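Local coordinates for protein 1-acyl-sn-glycerol-3-phosphate acyltransferase (Thermotoga maritima, PDB 5KYM) that catalyses acyl transfer to the sn-2 position of lysophosphatidic acid to make phosphatidic acid, probably working within the membrane bilayer, at residues 138-146 with 174-182. Sequence-based numbering, arbitrary orientation.
Sequences LREAIEKLK and MIAVKTGVP
Leu145 meets three residues of 174-182 and crosses each at about a right angle. Its CD1 touches Ile175 CD1 at 3.8 Å, its CB rests on Thr179 CG2, and its CD2 lies 3.8 Å from Val181 CG1. One helical turn back, Ile142 sends its two branches to different partners. CG2 packs on Thr179 CG2, while CD1 sits 3.7 Å from Lys178 CB and also meets CD of that lysine, so the aliphatic stem serves as apolar surface. At the far end, both methyls of Leu138 approach Ile175 CG2, CD2 to 3.7 Å.

No polar bond crosses the contact; the side-chain bonds next to it run within one segment. Thr179, with OG1 between its own N and carbonyl carbon (chi1 64°), turns CG2 to the helix. OG1 donates to Ile175 O at 2.8 Å in the carbonyl plane, and accepts from Val181 N at 3.2 Å in a nearly straight bond (170°), an ST turn. Lys146 NZ forms a salt bridge with Glu143 OE2.

Leu145 also touches Ile79 and Phe151, on two neighbouring strands of the mixed sheet. Apolar packing seats helix 137-147 against the turn leading into strand 183-189, and the two bonds of the threonine hydroxyl are consistent with its holding that turn in place.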
loop_
_atom_site.group_PDB
_atom_site.type_symbol
_atom_site.label_atom_id
_atom_site.label_comp_id
_atom_site.label_asym_id
_atom_site.label_seq_id
_atom_site.Cartn_x
_atom_site.Cartn_y
_atom_site.Cartn_z
ATOM N N LEU A 138 -17.221 -3.847 -1.923
ATOM C CA LEU A 138 -17.158 -3.369 -3.304
ATOM C C LEU A 138 -18.003 -2.129 -3.549
ATOM O O LEU A 138 -17.556 -1.241 -4.243
ATOM C CB LEU A 138 -17.556 -4.490 -4.297
ATOM C CG LEU A 138 -16.818 -4.590 -5.647
ATOM C CD1 LEU A 138 -16.952 -3.332 -6.496
ATOM C CD2 LEU A 138 -15.341 -4.943 -5.458
ATOM N N ARG A 139 -19.197 -2.052 -2.962
ATOM C CA ARG A 139 -20.066 -0.875 -3.083
ATOM C C ARG A 139 -19.477 0.378 -2.430
ATOM O O ARG A 139 -19.577 1.456 -3.043
ATOM C CB ARG A 139 -21.467 -1.167 -2.502
ATOM C CG ARG A 139 -22.562 -0.133 -2.803
ATOM C CD ARG A 139 -23.929 -0.560 -2.263
ATOM N NE ARG A 139 -24.298 -1.929 -2.661
ATOM C CZ ARG A 139 -24.723 -2.310 -3.877
ATOM N NH1 ARG A 139 -24.859 -1.435 -4.877
ATOM N NH2 ARG A 139 -25.013 -3.591 -4.111
ATOM N N GLU A 140 -18.858 0.254 -1.236
ATOM C CA GLU A 140 -18.249 1.441 -0.552
ATOM C C GLU A 140 -17.026 1.960 -1.303
ATOM O O GLU A 140 -16.848 3.186 -1.459
ATOM C CB GLU A 140 -17.745 1.191 0.865
ATOM C CG GLU A 140 -18.639 0.512 1.857
ATOM C CD GLU A 140 -17.808 -0.013 3.012
ATOM O OE1 GLU A 140 -17.047 0.812 3.579
ATOM O OE2 GLU A 140 -17.884 -1.242 3.330
ATOM N N ALA A 141 -16.173 1.021 -1.720
ATOM C CA ALA A 141 -15.018 1.316 -2.545
ATOM C C ALA A 141 -15.461 2.098 -3.778
ATOM O O ALA A 141 -14.984 3.199 -4.010
ATOM C CB ALA A 141 -14.320 0.032 -2.947
ATOM N N ILE A 142 -16.424 1.552 -4.524
ATOM C CA ILE A 142 -16.985 2.230 -5.701
ATOM C C ILE A 142 -17.487 3.629 -5.329
ATOM O O ILE A 142 -17.238 4.632 -6.026
ATOM C CB ILE A 142 -18.136 1.453 -6.355
ATOM C CG1 ILE A 142 -17.623 0.165 -6.994
ATOM C CG2 ILE A 142 -18.769 2.296 -7.452
ATOM C CD1 ILE A 142 -18.535 -0.470 -8.043
ATOM N N GLU A 143 -18.207 3.683 -4.202
ATOM C CA GLU A 143 -18.828 4.919 -3.731
ATOM C C GLU A 143 -17.770 5.933 -3.306
ATOM O O GLU A 143 -17.739 7.056 -3.838
ATOM C CB GLU A 143 -19.878 4.615 -2.648
ATOM C CG GLU A 143 -21.188 3.917 -3.111
ATOM C CD GLU A 143 -21.717 4.295 -4.524
ATOM O OE1 GLU A 143 -21.992 5.522 -4.641
ATOM O OE2 GLU A 143 -21.857 3.383 -5.457
ATOM N N LYS A 144 -16.876 5.524 -2.402
ATOM C CA LYS A 144 -15.674 6.303 -2.083
ATOM C C LYS A 144 -14.871 6.783 -3.295
ATOM O O LYS A 144 -14.468 7.950 -3.337
ATOM C CB LYS A 144 -14.738 5.522 -1.155
ATOM C CG LYS A 144 -15.244 5.501 0.245
ATOM C CD LYS A 144 -14.626 4.457 1.168
ATOM C CE LYS A 144 -15.233 4.666 2.554
ATOM N NZ LYS A 144 -14.888 3.598 3.522
ATOM N N LEU A 145 -14.656 5.906 -4.273
ATOM C CA LEU A 145 -13.976 6.304 -5.503
ATOM C C LEU A 145 -14.663 7.450 -6.189
ATOM O O LEU A 145 -13.989 8.429 -6.545
ATOM C CB LEU A 145 -13.781 5.154 -6.465
ATOM C CG LEU A 145 -12.514 4.341 -6.103
ATOM C CD1 LEU A 145 -12.648 2.905 -6.609
ATOM C CD2 LEU A 145 -11.228 4.951 -6.572
ATOM N N LYS A 146 -15.995 7.360 -6.318
ATOM C CA LYS A 146 -16.802 8.429 -6.937
ATOM C C LYS A 146 -16.704 9.748 -6.185
ATOM O O LYS A 146 -16.637 10.807 -6.785
ATOM C CB LYS A 146 -18.247 7.982 -7.087
ATOM C CG LYS A 146 -18.432 6.870 -8.110
ATOM C CD LYS A 146 -19.663 6.001 -7.780
ATOM C CE LYS A 146 -20.168 5.067 -8.905
ATOM N NZ LYS A 146 -21.394 4.299 -8.478
ATOM N N MET A 174 -12.684 -4.894 -11.401
ATOM C CA MET A 174 -14.008 -4.315 -11.480
ATOM C C MET A 174 -14.105 -2.943 -10.805
ATOM O O MET A 174 -14.844 -2.109 -11.320
ATOM C CB MET A 174 -15.066 -5.276 -10.931
ATOM C CG MET A 174 -16.472 -4.941 -11.419
ATOM S SD MET A 174 -16.679 -4.922 -13.228
ATOM C CE MET A 174 -16.408 -6.646 -13.685
ATOM N N ILE A 175 -13.347 -2.618 -9.750
ATOM C CA ILE A 175 -13.588 -1.275 -9.180
ATOM C C ILE A 175 -13.176 -0.147 -10.116
ATOM O O ILE A 175 -13.736 0.930 -10.070
ATOM C CB ILE A 175 -13.019 -1.021 -7.771
ATOM C CG1 ILE A 175 -11.543 -0.916 -7.786
ATOM C CG2 ILE A 175 -13.420 -2.104 -6.791
ATOM C CD1 ILE A 175 -11.055 -0.496 -6.438
ATOM N N ALA A 176 -12.230 -0.425 -10.999
ATOM C CA ALA A 176 -11.828 0.546 -12.027
ATOM C C ALA A 176 -12.858 0.656 -13.157
ATOM O O ALA A 176 -13.302 1.753 -13.522
ATOM C CB ALA A 176 -10.466 0.191 -12.592
ATOM N N VAL A 177 -13.233 -0.496 -13.708
ATOM C CA VAL A 177 -14.259 -0.578 -14.745
ATOM C C VAL A 177 -15.513 0.173 -14.416
ATOM O O VAL A 177 -15.960 0.930 -15.226
ATOM C CB VAL A 177 -14.564 -2.046 -15.116
ATOM C CG1 VAL A 177 -16.004 -2.262 -15.406
ATOM C CG2 VAL A 177 -13.741 -2.385 -16.311
ATOM N N LYS A 178 -16.029 -0.017 -13.218
ATOM C CA LYS A 178 -17.335 0.579 -12.775
ATOM C C LYS A 178 -17.254 2.012 -12.262
ATOM O O LYS A 178 -18.276 2.580 -11.940
ATOM C CB LYS A 178 -18.026 -0.297 -11.685
ATOM C CG LYS A 178 -18.799 -1.477 -12.252
ATOM C CD LYS A 178 -19.405 -2.354 -11.164
ATOM C CE LYS A 178 -20.198 -3.522 -11.767
ATOM N NZ LYS A 178 -21.135 -3.149 -12.875
ATOM N N THR A 179 -16.060 2.568 -12.108
ATOM C CA THR A 179 -15.895 3.957 -11.662
ATOM C C THR A 179 -15.245 4.831 -12.691
ATOM O O THR A 179 -15.305 6.050 -12.547
ATOM C CB THR A 179 -15.005 4.077 -10.392
ATOM O OG1 THR A 179 -13.653 3.642 -10.636
ATOM C CG2 THR A 179 -15.589 3.254 -9.270
ATOM N N GLY A 180 -14.565 4.231 -13.665
ATOM C CA GLY A 180 -13.744 4.985 -14.584
ATOM C C GLY A 180 -12.555 5.754 -14.038
ATOM O O GLY A 180 -11.961 6.557 -14.783
ATOM N N VAL A 181 -12.132 5.494 -12.787
ATOM C CA VAL A 181 -10.908 6.175 -12.277
ATOM C C VAL A 181 -9.648 5.440 -12.809
ATOM O O VAL A 181 -9.664 4.212 -13.009
ATOM C CB VAL A 181 -10.848 6.448 -10.727
ATOM C CG1 VAL A 181 -12.183 6.157 -10.003
ATOM C CG2 VAL A 181 -9.703 5.708 -10.062
ATOM N N PRO A 182 -8.563 6.184 -13.021
ATOM C CA PRO A 182 -7.357 5.578 -13.558
ATOM C C PRO A 182 -6.633 4.655 -12.596
ATOM O O PRO A 182 -6.526 4.938 -11.412
ATOM C CB PRO A 182 -6.450 6.764 -13.906
ATOM C CG PRO A 182 -7.122 7.983 -13.384
ATOM C CD PRO A 182 -8.438 7.627 -12.802
#